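Local coordinates for protein adenosine kinase, putative (Trypanosoma brucei, PDB 3OTX) that probably phosphorylates adenosine to AMP at the expense of ATP, a magnesium-dependent step of purine salvage, at residues 322-326 with 343-347. The protein carries 1 engineered substitution. Residues are numbered along the deposited sequence; the frame is centred on the assembly and turned at random.
Sequences ETGHY and PSFSP. With AP5 (bis(adenosine)-5'-pentaphosphate), chain C.
F345 slides alongside Y326 in the reverse sense, each aromatic side chain laying its CB over a face of the other's ring. The planes are nearly parallel, at 12°, but displaced: the centroids lie 4.6 Å apart and the rings barely overlap, so this is less a ring stack than a reciprocal pair of CH-pi contacts. Y326 CB stands 3.6 Å from the F345 ring centroid, and F345 CB in turn sits over the middle of the Y326 ring. Both side chains are extended, with CG anti to the backbone N (chi1 173° in F345), which sends each ring toward the partner's backbone.

Beyond F345 the tyrosine reaches the tail's main chain, where S344 N donates a nearly straight hydrogen bond to Y326 OH (2.8 Å, 171°). P343 CB packs at 4.2 Å from Y326 CE2, and W76 of helix 66-76 touches both residues. The far end of the F345 ring rests on the helix: T323 OG1 lies at the ring edge, 3.3 Å from F345 CE2, while hydrogen-bonded to R319 O. The R319 guanidinium reaches across to the tail, bonding P347 O and S346 O, and forms a salt bridge with E322.

The C-terminal tail is thus folded back onto helix 317-332; H325, on another side of the same helix, lines the AP5 pocket, its CD2 3.2 Å from AP5 O2F. Apolar ring packing supplies most of the contact, and the Y326 OH bond and the R319 bonds together hold the tail's main chain against the helix.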
loop_
_atom_site.group_PDB
_atom_site.type_symbol
_atom_site.label_atom_id
_atom_site.label_comp_id
_atom_site.label_asym_id
_atom_site.label_seq_id
_atom_site.Cartn_x
_atom_site.Cartn_y
_atom_site.Cartn_z
ATOM N N GLU A 322 15.037 -8.062 -1.815
ATOM C CA GLU A 322 16.242 -7.217 -1.824
ATOM C C GLU A 322 15.946 -5.846 -2.432
ATOM O O GLU A 322 16.398 -4.828 -1.916
ATOM C CB GLU A 322 17.415 -7.923 -2.539
ATOM C CG GLU A 322 17.884 -9.163 -1.778
ATOM C CD GLU A 322 18.766 -10.082 -2.598
ATOM O OE1 GLU A 322 19.300 -11.023 -1.979
ATOM O OE2 GLU A 322 18.944 -9.853 -3.824
ATOM N N THR A 323 15.181 -5.828 -3.524
ATOM C CA THR A 323 14.856 -4.557 -4.189
ATOM C C THR A 323 13.939 -3.694 -3.298
ATOM O O THR A 323 14.147 -2.470 -3.180
ATOM C CB THR A 323 14.218 -4.808 -5.564
ATOM O OG1 THR A 323 15.081 -5.653 -6.329
ATOM C CG2 THR A 323 14.023 -3.481 -6.310
ATOM N N GLY A 324 12.974 -4.337 -2.654
ATOM C CA GLY A 324 12.090 -3.646 -1.719
ATOM C C GLY A 324 12.894 -3.082 -0.554
ATOM O O GLY A 324 12.575 -2.000 -0.061
ATOM N N HIS A 325 13.915 -3.808 -0.088
ATOM C CA HIS A 325 14.759 -3.251 0.984
ATOM C C HIS A 325 15.487 -2.008 0.500
ATOM O O HIS A 325 15.611 -1.031 1.235
ATOM C CB HIS A 325 15.794 -4.253 1.484
ATOM C CG HIS A 325 15.204 -5.458 2.124
ATOM N ND1 HIS A 325 15.938 -6.611 2.305
ATOM C CD2 HIS A 325 13.969 -5.703 2.630
ATOM C CE1 HIS A 325 15.174 -7.520 2.889
ATOM N NE2 HIS A 325 13.980 -6.991 3.102
ATOM N N TYR A 326 15.966 -2.047 -0.740
ATOM C CA TYR A 326 16.664 -0.907 -1.288
ATOM C C TYR A 326 15.742 0.343 -1.309
ATOM O O TYR A 326 16.114 1.423 -0.821
ATOM C CB TYR A 326 17.193 -1.229 -2.704
ATOM C CG TYR A 326 17.607 0.035 -3.384
ATOM C CD1 TYR A 326 18.795 0.688 -3.044
ATOM C CD2 TYR A 326 16.768 0.622 -4.313
ATOM C CE1 TYR A 326 19.158 1.904 -3.660
ATOM C CE2 TYR A 326 17.100 1.837 -4.916
ATOM C CZ TYR A 326 18.288 2.459 -4.582
ATOM O OH TYR A 326 18.588 3.648 -5.202
ATOM N N PRO A 343 17.434 5.928 -9.240
ATOM C CA PRO A 343 17.924 4.894 -8.340
ATOM C C PRO A 343 19.381 4.527 -8.627
ATOM O O PRO A 343 19.858 4.725 -9.743
ATOM C CB PRO A 343 17.029 3.693 -8.640
ATOM C CG PRO A 343 16.229 4.035 -9.841
ATOM C CD PRO A 343 16.379 5.462 -10.160
ATOM N N SER A 344 20.062 4.002 -7.611
ATOM C CA SER A 344 21.428 3.514 -7.727
ATOM C C SER A 344 21.451 2.003 -7.516
ATOM O O SER A 344 22.459 1.445 -7.113
ATOM C CB SER A 344 22.300 4.184 -6.665
ATOM O OG SER A 344 21.714 4.001 -5.380
ATOM N N PHE A 345 20.324 1.355 -7.787
ATOM C CA PHE A 345 20.142 -0.075 -7.561
ATOM C C PHE A 345 19.153 -0.492 -8.616
ATOM O O PHE A 345 18.129 0.175 -8.814
ATOM C CB PHE A 345 19.550 -0.293 -6.153
ATOM C CG PHE A 345 19.139 -1.723 -5.820
ATOM C CD1 PHE A 345 19.802 -2.425 -4.808
ATOM C CD2 PHE A 345 18.056 -2.335 -6.454
ATOM C CE1 PHE A 345 19.428 -3.735 -4.460
ATOM C CE2 PHE A 345 17.669 -3.635 -6.112
ATOM C CZ PHE A 345 18.358 -4.340 -5.115
ATOM N N SER A 346 19.459 -1.579 -9.307
ATOM C CA SER A 346 18.485 -2.174 -10.204
ATOM C C SER A 346 18.255 -3.640 -9.863
ATOM O O SER A 346 19.191 -4.363 -9.491
ATOM C CB SER A 346 18.884 -1.988 -11.674
ATOM O OG SER A 346 20.268 -2.166 -11.835
ATOM N N PRO A 347 16.997 -4.085 -9.976
ATOM C CA PRO A 347 16.631 -5.487 -9.765
ATOM C C PRO A 347 17.639 -6.449 -10.420
ATOM O O PRO A 347 18.069 -7.456 -9.832
ATOM C CB PRO A 347 15.272 -5.588 -10.472
ATOM C CG PRO A 347 14.694 -4.213 -10.426
ATOM C CD PRO A 347 15.824 -3.239 -10.287
ATOM O OXT PRO A 347 18.052 -6.230 -11.565
HETATM P PA AP5 C . 8.820 -2.137 8.008
HETATM O O1A AP5 C . 9.063 -1.300 9.260
HETATM O O2A AP5 C . 8.624 -3.615 8.281
HETATM O O3A AP5 C . 7.539 -1.659 7.159
HETATM P PB AP5 C . 6.133 -1.123 7.744
HETATM O O1B AP5 C . 5.916 -1.513 9.174
HETATM O O2B AP5 C . 5.090 -1.515 6.756
HETATM O O3B AP5 C . 6.424 0.440 7.656
HETATM P PG AP5 C . 5.772 1.713 8.355
HETATM O O1G AP5 C . 6.817 2.785 8.357
HETATM O O2G AP5 C . 5.317 1.492 9.781
HETATM O O3G AP5 C . 4.671 2.051 7.315
HETATM P PD AP5 C . 3.563 3.228 7.305
HETATM O O1D AP5 C . 3.620 4.141 8.516
HETATM O O2D AP5 C . 2.266 2.539 6.985
HETATM O O3D AP5 C . 4.087 4.115 6.068
HETATM P PE AP5 C . 3.731 3.878 4.512
HETATM O O1E AP5 C . 3.725 2.405 4.215
HETATM O O2E AP5 C . 4.626 4.773 3.658
HETATM O O5F AP5 C . 10.019 -1.831 6.988
HETATM C C5F AP5 C . 9.987 -2.332 5.651
HETATM C C4F AP5 C . 11.399 -2.402 5.123
HETATM O O4F AP5 C . 12.035 -1.123 5.255
HETATM C C3F AP5 C . 12.326 -3.331 5.901
HETATM O O3F AP5 C . 12.221 -4.640 5.398
HETATM C C2F AP5 C . 13.676 -2.696 5.729
HETATM O O2F AP5 C . 14.215 -3.053 4.481
HETATM C C1F AP5 C . 13.340 -1.203 5.678
HETATM N N9A AP5 C . 13.418 -0.529 7.006
HETATM C C8A AP5 C . 12.345 -0.068 7.775
HETATM N N7A AP5 C . 12.859 0.502 8.899
HETATM C C5A AP5 C . 14.210 0.426 8.849
HETATM C C6A AP5 C . 15.218 0.869 9.676
HETATM N N6A AP5 C . 14.969 1.615 10.755
HETATM N N1A AP5 C . 16.523 0.638 9.313
HETATM C C2A AP5 C . 16.854 -0.004 8.130
HETATM N N3A AP5 C . 15.835 -0.431 7.305
HETATM C C4A AP5 C . 14.550 -0.202 7.641
HETATM O O5J AP5 C . 2.194 4.390 4.396
HETATM C C5J AP5 C . 1.881 5.743 4.680
HETATM C C4J AP5 C . 0.720 6.075 3.757
HETATM O O4J AP5 C . -0.480 5.417 4.195
HETATM C C3J AP5 C . 0.327 7.555 3.768
HETATM O O3J AP5 C . 0.810 8.140 2.558
HETATM C C2J AP5 C . -1.206 7.554 3.877
HETATM O O2J AP5 C . -1.845 8.416 2.943
HETATM C C1J AP5 C . -1.540 6.111 3.588
HETATM N N9B AP5 C . -2.835 5.684 4.138
HETATM C C8B AP5 C . -3.188 5.735 5.459
HETATM N N7B AP5 C . -4.471 5.296 5.542
HETATM C C5B AP5 C . -4.914 4.970 4.287
HETATM C C6B AP5 C . -6.129 4.466 3.805
HETATM N N6B AP5 C . -7.214 4.270 4.572
HETATM N N1B AP5 C . -6.211 4.294 2.451
HETATM C C2B AP5 C . -5.164 4.478 1.578
HETATM N N3B AP5 C . -3.983 5.017 2.047
HETATM C C4B AP5 C . -3.870 5.216 3.395
#